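Local coordinates for protein 4-diphosphocytidyl-2C-methyl-D-erythritol synthase (Neisseria gonorrhoeae, PDB 1VGW) that probably makes 4-diphosphocytidyl-2-C-methyl-D-erythritol from CTP and 2-C-methyl-D-erythritol 4-phosphate, releasing diphosphate, in the DXP pathway of isoprenoid biosynthesis, at residues B[43-47]-B[117-123]; B[113-118]-B[209-215]; B[124-129]-B[204-208]. Numbering follows the deposited sequence.

Interaction 1 of 3, residues B[43-47]-B[117-123]; sequences IFERH and LPSEALA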
loop_
_atom_site.group_PDB
_atom_site.type_symbol
_atom_site.label_atom_id
_atom_site.label_comp_id
_atom_site.label_asym_id
_atom_site.label_seq_id
_atom_site.Cartn_x
_atom_site.Cartn_y
_atom_site.Cartn_z
ATOM N N ILE B 43 -21.196 -6.736 -3.510
ATOM C CA ILE B 43 -20.423 -7.614 -2.622
ATOM C C ILE B 43 -21.197 -7.982 -1.366
ATOM O O ILE B 43 -21.114 -9.112 -0.900
ATOM C CB ILE B 43 -19.091 -6.929 -2.262
ATOM C CG1 ILE B 43 -18.260 -6.747 -3.574
ATOM C CG2 ILE B 43 -18.293 -7.723 -1.256
ATOM C CD1 ILE B 43 -17.117 -5.718 -3.326
ATOM N N PHE B 44 -21.949 -7.068 -0.764
ATOM C CA PHE B 44 -22.700 -7.337 0.443
ATOM C C PHE B 44 -24.022 -8.058 0.193
ATOM O O PHE B 44 -24.353 -9.039 0.887
ATOM C CB PHE B 44 -22.966 -6.022 1.213
ATOM C CG PHE B 44 -21.690 -5.393 1.720
ATOM C CD1 PHE B 44 -21.107 -5.765 2.904
ATOM C CD2 PHE B 44 -21.061 -4.401 0.958
ATOM C CE1 PHE B 44 -19.913 -5.210 3.324
ATOM C CE2 PHE B 44 -19.887 -3.829 1.382
ATOM C CZ PHE B 44 -19.308 -4.211 2.571
ATOM N N GLU B 45 -24.786 -7.611 -0.819
ATOM C CA GLU B 45 -26.044 -8.237 -1.167
ATOM C C GLU B 45 -25.900 -9.699 -1.527
ATOM O O GLU B 45 -26.826 -10.475 -1.215
ATOM C CB GLU B 45 -26.809 -7.465 -2.226
ATOM C CG GLU B 45 -27.277 -6.095 -1.660
ATOM C CD GLU B 45 -28.642 -6.259 -1.003
ATOM O OE1 GLU B 45 -28.820 -5.864 0.166
ATOM O OE2 GLU B 45 -29.549 -6.789 -1.689
ATOM N N ARG B 46 -24.747 -10.143 -2.015
ATOM C CA ARG B 46 -24.564 -11.555 -2.311
ATOM C C ARG B 46 -23.933 -12.346 -1.187
ATOM O O ARG B 46 -23.650 -13.554 -1.337
ATOM C CB ARG B 46 -23.736 -11.721 -3.598
ATOM C CG ARG B 46 -22.255 -11.913 -3.409
ATOM C CD ARG B 46 -21.576 -12.391 -4.714
ATOM N NE ARG B 46 -21.073 -11.238 -5.464
ATOM C CZ ARG B 46 -21.804 -10.307 -6.050
ATOM N NH1 ARG B 46 -23.140 -10.349 -6.017
ATOM N NH2 ARG B 46 -21.223 -9.279 -6.651
ATOM N N HIS B 47 -23.597 -11.724 -0.075
ATOM C CA HIS B 47 -22.929 -12.408 1.028
ATOM C C HIS B 47 -23.935 -12.921 2.034
ATOM O O HIS B 47 -24.684 -12.151 2.653
ATOM C CB HIS B 47 -21.941 -11.435 1.695
ATOM C CG HIS B 47 -20.853 -12.166 2.415
ATOM N ND1 HIS B 47 -19.608 -12.358 1.844
ATOM C CD2 HIS B 47 -20.833 -12.771 3.614
ATOM C CE1 HIS B 47 -18.860 -13.071 2.674
ATOM N NE2 HIS B 47 -19.584 -13.332 3.758
ATOM N N LEU B 117 -13.235 -5.422 -2.397
ATOM C CA LEU B 117 -13.121 -6.171 -1.152
ATOM C C LEU B 117 -13.428 -7.645 -1.384
ATOM O O LEU B 117 -14.580 -7.980 -1.665
ATOM C CB LEU B 117 -14.184 -5.592 -0.176
ATOM C CG LEU B 117 -14.475 -6.477 1.057
ATOM C CD1 LEU B 117 -13.281 -6.462 1.989
ATOM C CD2 LEU B 117 -15.781 -6.104 1.725
ATOM N N PRO B 118 -12.459 -8.529 -1.268
ATOM C CA PRO B 118 -12.666 -9.936 -1.465
ATOM C C PRO B 118 -13.692 -10.531 -0.514
ATOM O O PRO B 118 -13.566 -10.561 0.719
ATOM C CB PRO B 118 -11.326 -10.594 -1.163
ATOM C CG PRO B 118 -10.418 -9.546 -0.729
ATOM C CD PRO B 118 -11.054 -8.209 -0.947
ATOM N N SER B 119 -14.625 -11.293 -1.092
ATOM C CA SER B 119 -15.622 -11.999 -0.311
ATOM C C SER B 119 -15.029 -12.798 0.838
ATOM O O SER B 119 -15.574 -12.884 1.933
ATOM C CB SER B 119 -16.358 -12.979 -1.263
ATOM O OG SER B 119 -17.535 -13.378 -0.591
ATOM N N GLU B 120 -13.883 -13.434 0.625
ATOM C CA GLU B 120 -13.222 -14.195 1.667
ATOM C C GLU B 120 -12.801 -13.312 2.846
ATOM O O GLU B 120 -12.834 -13.742 4.010
ATOM C CB GLU B 120 -11.986 -14.894 1.066
ATOM C CG GLU B 120 -11.687 -16.235 1.696
ATOM C CD GLU B 120 -10.613 -17.042 0.995
ATOM O OE1 GLU B 120 -9.976 -17.909 1.665
ATOM O OE2 GLU B 120 -10.397 -16.862 -0.231
ATOM N N ALA B 121 -12.422 -12.067 2.535
ATOM C CA ALA B 121 -11.974 -11.112 3.539
ATOM C C ALA B 121 -13.141 -10.679 4.435
ATOM O O ALA B 121 -13.001 -10.462 5.627
ATOM C CB ALA B 121 -11.312 -9.900 2.895
ATOM N N LEU B 122 -14.315 -10.563 3.817
ATOM C CA LEU B 122 -15.534 -10.185 4.521
ATOM C C LEU B 122 -15.916 -11.285 5.518
ATOM O O LEU B 122 -16.205 -10.962 6.686
ATOM C CB LEU B 122 -16.651 -9.896 3.553
ATOM C CG LEU B 122 -18.000 -9.435 4.028
ATOM C CD1 LEU B 122 -17.942 -8.185 4.883
ATOM C CD2 LEU B 122 -18.974 -9.209 2.876
ATOM N N ALA B 123 -15.851 -12.540 5.080
ATOM C CA ALA B 123 -16.140 -13.690 5.894
ATOM C C ALA B 123 -15.253 -13.738 7.137
ATOM O O ALA B 123 -15.779 -13.889 8.257
ATOM C CB ALA B 123 -16.008 -14.988 5.102
HETATM O O HOH W 1 -19.737 -11.081 -0.784
#
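Apolar packing carries most of this contact, which sets the C-terminal end of helix 36-45 against the start of helix 119-129. Ile43 points its CB at the other segment and lays CG2 3.7 Å from the backbone O of Leu117 and 4.2 Å from CD2 of the same leucine. Phe44 starts out sideways, but its ring reaches across: CZ sits 4.1 Å from Leu117 CD2, and CE1 3.9 Å from Leu122 CD1. Leu122 fits between Ile43, Phe44 and His47, and its other methyl, CD2, lies over the face of the His47 imidazole in a CH-pi contact, 3.7 Å from the ring centroid.

Both helices belong to the Rossmann-like alpha/beta domain of the GT-A nucleotidyltransferases, in which helices flank a central mixed sheet. Here Phe44 rests on Thr53 of strand 52-56 and meets His110 edge-to-face, while Leu117 and Ala121 pack on Leu138 of strand 136-141, so both helix ends pack against the sheet as well as against each other. Pro118 is the N-cap residue of helix 119-129; its O accepts from Leu122 N at 3.2 Å.

The polar part is centred on one water, at the more open edge. It donates to Ile43 O at 2.4 Å, a very short distance, and also hydrogen-bonds to His47 ND1 at 2.9 Å and Ser119 OG at 3.2 Å, bridging the C-terminal end of one helix to the first turn of the other. His47 holds its place just past helix 36-45 through its own backbone N, which donates to Phe44 O at 3.0 Å.

Interaction 2 of 3, residues B[113-118]-B[209-215]; sequences ARCCLP and DARNLKL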
loop_
_atom_site.group_PDB
_atom_site.type_symbol
_atom_site.label_atom_id
_atom_site.label_comp_id
_atom_site.label_asym_id
_atom_site.label_seq_id
_atom_site.Cartn_x
_atom_site.Cartn_y
_atom_site.Cartn_z
ATOM N N ALA B 113 -15.835 3.745 -2.027
ATOM C CA ALA B 113 -14.877 3.529 -3.071
ATOM C C ALA B 113 -14.021 2.297 -2.925
ATOM O O ALA B 113 -13.067 2.198 -3.728
ATOM C CB ALA B 113 -13.969 4.757 -3.232
ATOM N N ARG B 114 -14.216 1.430 -1.962
ATOM C CA ARG B 114 -13.373 0.208 -1.860
ATOM C C ARG B 114 -14.236 -0.911 -2.473
ATOM O O ARG B 114 -14.879 -1.718 -1.792
ATOM C CB ARG B 114 -12.913 -0.083 -0.467
ATOM C CG ARG B 114 -11.800 0.739 0.140
ATOM C CD ARG B 114 -11.363 0.259 1.515
ATOM N NE ARG B 114 -10.625 1.262 2.267
ATOM C CZ ARG B 114 -9.293 1.355 2.331
ATOM N NH1 ARG B 114 -8.498 0.511 1.689
ATOM N NH2 ARG B 114 -8.718 2.294 3.078
ATOM N N CYS B 115 -14.174 -0.975 -3.825
ATOM C CA CYS B 115 -15.007 -1.879 -4.568
ATOM C C CYS B 115 -14.423 -3.208 -4.914
ATOM O O CYS B 115 -15.070 -3.965 -5.668
ATOM C CB CYS B 115 -15.619 -1.219 -5.817
ATOM S SG CYS B 115 -14.410 -0.577 -7.034
ATOM N N CYS B 116 -13.287 -3.575 -4.393
ATOM C CA CYS B 116 -12.669 -4.861 -4.694
ATOM C C CYS B 116 -12.445 -5.684 -3.441
ATOM O O CYS B 116 -11.586 -6.563 -3.414
ATOM C CB CYS B 116 -11.337 -4.608 -5.430
ATOM S SG CYS B 116 -11.633 -3.909 -7.108
ATOM N N LEU B 117 -13.235 -5.422 -2.397
ATOM C CA LEU B 117 -13.121 -6.171 -1.152
ATOM C C LEU B 117 -13.428 -7.645 -1.384
ATOM O O LEU B 117 -14.580 -7.980 -1.665
ATOM C CB LEU B 117 -14.184 -5.592 -0.176
ATOM C CG LEU B 117 -14.475 -6.477 1.057
ATOM C CD1 LEU B 117 -13.281 -6.462 1.989
ATOM C CD2 LEU B 117 -15.781 -6.104 1.725
ATOM N N PRO B 118 -12.459 -8.529 -1.268
ATOM C CA PRO B 118 -12.666 -9.936 -1.465
ATOM C C PRO B 118 -13.692 -10.531 -0.514
ATOM O O PRO B 118 -13.566 -10.561 0.719
ATOM C CB PRO B 118 -11.326 -10.594 -1.163
ATOM C CG PRO B 118 -10.418 -9.546 -0.729
ATOM C CD PRO B 118 -11.054 -8.209 -0.947
ATOM N N ASP B 209 -6.475 -7.437 2.742
ATOM C CA ASP B 209 -5.973 -7.887 1.446
ATOM C C ASP B 209 -5.457 -6.750 0.580
ATOM O O ASP B 209 -6.059 -5.676 0.480
ATOM C CB ASP B 209 -7.148 -8.594 0.737
ATOM C CG ASP B 209 -6.750 -9.322 -0.524
ATOM O OD1 ASP B 209 -6.665 -10.570 -0.504
ATOM O OD2 ASP B 209 -6.550 -8.637 -1.554
ATOM N N ALA B 210 -4.444 -7.041 -0.245
ATOM C CA ALA B 210 -3.832 -6.096 -1.140
ATOM C C ALA B 210 -4.754 -5.577 -2.237
ATOM O O ALA B 210 -4.537 -4.483 -2.761
ATOM C CB ALA B 210 -2.598 -6.715 -1.814
ATOM N N ARG B 211 -5.779 -6.357 -2.588
ATOM C CA ARG B 211 -6.747 -5.946 -3.603
ATOM C C ARG B 211 -7.819 -5.026 -3.027
ATOM O O ARG B 211 -8.482 -4.315 -3.803
ATOM C CB ARG B 211 -7.480 -7.168 -4.202
ATOM C CG ARG B 211 -6.610 -8.192 -4.895
ATOM C CD ARG B 211 -6.856 -9.590 -4.303
ATOM N NE ARG B 211 -8.066 -10.209 -4.762
ATOM C CZ ARG B 211 -8.721 -11.231 -4.230
ATOM N NH1 ARG B 211 -9.849 -11.665 -4.795
ATOM N NH2 ARG B 211 -8.271 -11.830 -3.137
ATOM N N ASN B 212 -7.986 -4.975 -1.707
ATOM C CA ASN B 212 -8.999 -4.136 -1.048
ATOM C C ASN B 212 -8.608 -2.678 -1.022
ATOM O O ASN B 212 -8.802 -1.935 -0.028
ATOM C CB ASN B 212 -9.192 -4.661 0.394
ATOM C CG ASN B 212 -10.352 -4.069 1.149
ATOM O OD1 ASN B 212 -11.335 -3.588 0.571
ATOM N ND2 ASN B 212 -10.273 -4.070 2.480
ATOM N N LEU B 213 -8.037 -2.179 -2.116
ATOM C CA LEU B 213 -7.574 -0.801 -2.164
ATOM C C LEU B 213 -8.702 0.165 -2.435
ATOM O O LEU B 213 -9.750 -0.218 -2.912
ATOM C CB LEU B 213 -6.452 -0.622 -3.158
ATOM C CG LEU B 213 -6.591 -1.143 -4.577
ATOM C CD1 LEU B 213 -7.933 -0.842 -5.201
ATOM C CD2 LEU B 213 -5.445 -0.570 -5.432
ATOM N N LYS B 214 -8.470 1.427 -2.174
ATOM C CA LYS B 214 -9.481 2.465 -2.390
ATOM C C LYS B 214 -9.219 3.209 -3.688
ATOM O O LYS B 214 -8.052 3.388 -4.055
ATOM C CB LYS B 214 -9.367 3.439 -1.195
ATOM C CG LYS B 214 -10.591 4.282 -0.949
ATOM C CD LYS B 214 -10.305 5.382 0.082
ATOM C CE LYS B 214 -11.590 6.111 0.418
ATOM N NZ LYS B 214 -11.372 7.450 1.024
ATOM N N LEU B 215 -10.247 3.638 -4.383
ATOM C CA LEU B 215 -10.150 4.387 -5.613
ATOM C C LEU B 215 -10.096 5.891 -5.320
ATOM O O LEU B 215 -11.135 6.504 -5.087
ATOM C CB LEU B 215 -11.296 4.051 -6.572
ATOM C CG LEU B 215 -11.336 4.784 -7.922
ATOM C CD1 LEU B 215 -9.964 5.318 -8.320
ATOM C CD2 LEU B 215 -11.836 3.876 -9.043
HETATM O O HOH W 2 -11.537 -2.208 -2.700
#
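Arg114 lays its side chain along the backbone of residues 212-214, with CG 3.8 Å from Lys214 CA and Lys214 CB over one face of the guanidinium. At the edge of that group NH1 donates to Asn212 O at 3.0 Å. The rest of the charge is held elsewhere: NE forms a salt bridge with Asp111, and NH2 another with Asp144 of the second subunit, so this arginine ties the loop pair to the dimer partner.

Two loops without regular structure run side by side here. Near one end Leu215 N donates to Ala113 O at 3.2 Å, and Ala113 CB lies 4.3 Å from Leu215 CB. Midway the chains are joined through a water that accepts from Cys116 N at 2.8 Å and donates to Leu213 O at 2.7 Å.

Further along, segment 209-215 makes a type I turn from Asp209 to Asn212. Asp209 OD2 accepts from the backbone N of Arg211 at 2.6 Å, an Asx turn, and OD1 forms a salt bridge with Arg211 NH2 at 3.3 Å. Pro118 packs on this folded corner, CG 3.7 Å from Asp209 CG and CB over the Arg211 guanidinium, 3.8 Å from NH2. Asn212 sends OD1 to 3.6 Å from Leu117 CB, while its ND2 hydrogen-bonds to Gln167 and Thr168.

Such loops, following the strands of a GT-A nucleotidyltransferase domain, commonly line its active site; Lys214, predicted to position MEP for nucleophilic attack, lies between the Asn212 and Leu215 bonds to Arg114 and Ala113, consistent with these loops fixing its backbone.

Interaction 3 of 3, residues B[124-129]-B[204-208]; sequences RLIEQA and LLIQG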
loop_
_atom_site.group_PDB
_atom_site.type_symbol
_atom_site.label_atom_id
_atom_site.label_comp_id
_atom_site.label_asym_id
_atom_site.label_seq_id
_atom_site.Cartn_x
_atom_site.Cartn_y
_atom_site.Cartn_z
ATOM N N ARG B 124 -13.941 -13.595 6.979
ATOM C CA ARG B 124 -13.024 -13.551 8.126
ATOM C C ARG B 124 -13.389 -12.448 9.120
ATOM O O ARG B 124 -13.418 -12.667 10.338
ATOM C CB ARG B 124 -11.607 -13.262 7.617
ATOM C CG ARG B 124 -10.690 -14.458 7.539
ATOM C CD ARG B 124 -9.235 -14.035 7.651
ATOM N NE ARG B 124 -8.868 -13.045 6.673
ATOM C CZ ARG B 124 -8.679 -13.187 5.375
ATOM N NH1 ARG B 124 -8.326 -12.122 4.658
ATOM N NH2 ARG B 124 -8.843 -14.353 4.775
ATOM N N LEU B 125 -13.700 -11.240 8.651
ATOM C CA LEU B 125 -14.070 -10.171 9.588
ATOM C C LEU B 125 -15.306 -10.529 10.385
ATOM O O LEU B 125 -15.430 -10.205 11.572
ATOM C CB LEU B 125 -14.284 -8.864 8.836
ATOM C CG LEU B 125 -14.761 -7.632 9.574
ATOM C CD1 LEU B 125 -13.674 -7.126 10.543
ATOM C CD2 LEU B 125 -15.156 -6.506 8.603
ATOM N N ILE B 126 -16.335 -11.057 9.709
ATOM C CA ILE B 126 -17.586 -11.390 10.364
ATOM C C ILE B 126 -17.349 -12.501 11.395
ATOM O O ILE B 126 -17.832 -12.352 12.512
ATOM C CB ILE B 126 -18.689 -11.792 9.396
ATOM C CG1 ILE B 126 -19.279 -10.537 8.719
ATOM C CG2 ILE B 126 -19.832 -12.569 10.054
ATOM C CD1 ILE B 126 -19.812 -10.865 7.308
ATOM N N GLU B 127 -16.584 -13.504 11.006
ATOM C CA GLU B 127 -16.282 -14.643 11.846
ATOM C C GLU B 127 -15.477 -14.302 13.087
ATOM O O GLU B 127 -15.838 -14.683 14.207
ATOM C CB GLU B 127 -15.534 -15.690 11.003
ATOM C CG GLU B 127 -15.319 -17.017 11.711
ATOM C CD GLU B 127 -16.639 -17.670 12.081
ATOM O OE1 GLU B 127 -17.554 -17.694 11.233
ATOM O OE2 GLU B 127 -16.766 -18.123 13.230
ATOM N N GLN B 128 -14.432 -13.476 12.914
ATOM C CA GLN B 128 -13.586 -13.099 14.055
ATOM C C GLN B 128 -14.052 -11.913 14.839
ATOM O O GLN B 128 -14.238 -11.990 16.070
ATOM C CB GLN B 128 -12.158 -12.903 13.524
ATOM C CG GLN B 128 -11.637 -14.203 12.908
ATOM C CD GLN B 128 -10.373 -14.023 12.118
ATOM O OE1 GLN B 128 -10.021 -14.878 11.299
ATOM N NE2 GLN B 128 -9.662 -12.917 12.316
ATOM N N ALA B 129 -14.381 -10.795 14.211
ATOM C CA ALA B 129 -14.817 -9.635 15.011
ATOM C C ALA B 129 -16.294 -9.696 15.283
ATOM O O ALA B 129 -16.820 -9.028 16.189
ATOM C CB ALA B 129 -14.435 -8.347 14.276
ATOM N N LEU B 204 -9.997 -5.888 17.644
ATOM C CA LEU B 204 -9.072 -6.867 17.051
ATOM C C LEU B 204 -8.554 -6.350 15.701
ATOM O O LEU B 204 -9.212 -5.528 15.043
ATOM C CB LEU B 204 -9.752 -8.227 16.813
ATOM C CG LEU B 204 -10.497 -8.930 17.912
ATOM C CD1 LEU B 204 -11.281 -10.136 17.384
ATOM C CD2 LEU B 204 -9.547 -9.454 18.988
ATOM N N LEU B 205 -7.415 -6.858 15.253
ATOM C CA LEU B 205 -6.888 -6.569 13.923
ATOM C C LEU B 205 -7.017 -7.886 13.106
ATOM O O LEU B 205 -6.389 -8.882 13.482
ATOM C CB LEU B 205 -5.426 -6.138 13.885
ATOM C CG LEU B 205 -5.106 -4.715 14.313
ATOM C CD1 LEU B 205 -3.675 -4.607 14.818
ATOM C CD2 LEU B 205 -5.364 -3.686 13.220
ATOM N N ILE B 206 -7.820 -7.845 12.054
ATOM C CA ILE B 206 -8.032 -9.006 11.166
ATOM C C ILE B 206 -7.401 -8.723 9.789
ATOM O O ILE B 206 -7.423 -7.616 9.227
ATOM C CB ILE B 206 -9.521 -9.281 11.048
ATOM C CG1 ILE B 206 -10.056 -9.822 12.424
ATOM C CG2 ILE B 206 -9.928 -10.223 9.956
ATOM C CD1 ILE B 206 -11.013 -8.783 13.009
ATOM N N GLN B 207 -6.712 -9.702 9.249
ATOM C CA GLN B 207 -6.008 -9.626 7.994
ATOM C C GLN B 207 -6.906 -9.245 6.839
ATOM O O GLN B 207 -7.902 -9.911 6.562
ATOM C CB GLN B 207 -5.286 -10.938 7.689
ATOM C CG GLN B 207 -4.561 -10.992 6.391
ATOM C CD GLN B 207 -3.395 -10.049 6.185
ATOM O OE1 GLN B 207 -2.636 -9.643 7.095
ATOM N NE2 GLN B 207 -3.198 -9.718 4.904
ATOM N N GLY B 208 -6.553 -8.153 6.145
ATOM C CA GLY B 208 -7.340 -7.705 4.999
ATOM C C GLY B 208 -6.802 -8.306 3.699
ATOM O O GLY B 208 -6.637 -9.524 3.590
#
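Ile206, buried on strand 204-207, is the hub of this contact: 101 Å² of it is covered by helix residues 124-129. Its CD1 lies 3.7 Å from Ala129 CB and 4.0 Å from Leu125 CD1, while on another flank its CG1 comes to 3.1 Å from Gln128 NE2 and its CG2 to 4.2 Å from Arg124 CB. The isoleucine therefore sits among side chains from successive turns of the helix.

Helix and strand run nearly antiparallel: the axes of the two segments approach to 8.8 Å, at 151°, as expected of a helix layered on the sheet of an alpha/beta domain. Strand 204-207 is hydrogen-bonded in parallel to strand 136-141, and Leu138 of that strand touches both Leu125 and Ile206. Leu205 points the other way and forms backbone hydrogen bonds with the second subunit, so the helix covers one face of the strand while the second subunit hydrogen-bonds along its edge, the one not paired with strand 136-141.

Arg124, with 61 Å² covered, adds the polar grip. Its NH1 and NE both donate to Gln207 O, at 2.9 and 3.3 Å, a forked pair of bonds in which one carbonyl takes two donors from the edge of the guanidinium, just where the strand ends. Gln128, one turn further along the helix, has 45 Å² covered. Besides the contact of its amide with Ile206, its backbone O lies 3.7 Å from Leu204 CD1, which also reaches to 4.3 Å from Ala129 CA.

Helix 119-129 takes part in interactions 1 and 3, and the loop leading into it supplies half of interaction 2. Its first turns meet helix 36-45 in interaction 1; its later turns lie on strand 204-207 in interaction 3. Interactions 1 and 2 share Leu117 and Pro118, with centres 11 Å apart; interactions 1 and 3 are 12 Å apart and touch through His47 and Ile126. Along the chain interaction 1 closes before interaction 3 opens, the segments of interactions 1 and 2 alternate, and those of interaction 3 fall between the two of interaction 2, whose centre is 16 Å away. The helix is thereby linked to both the sheet and the loop bearing Lys214, while interactions 2 and 3 both reach the second subunit.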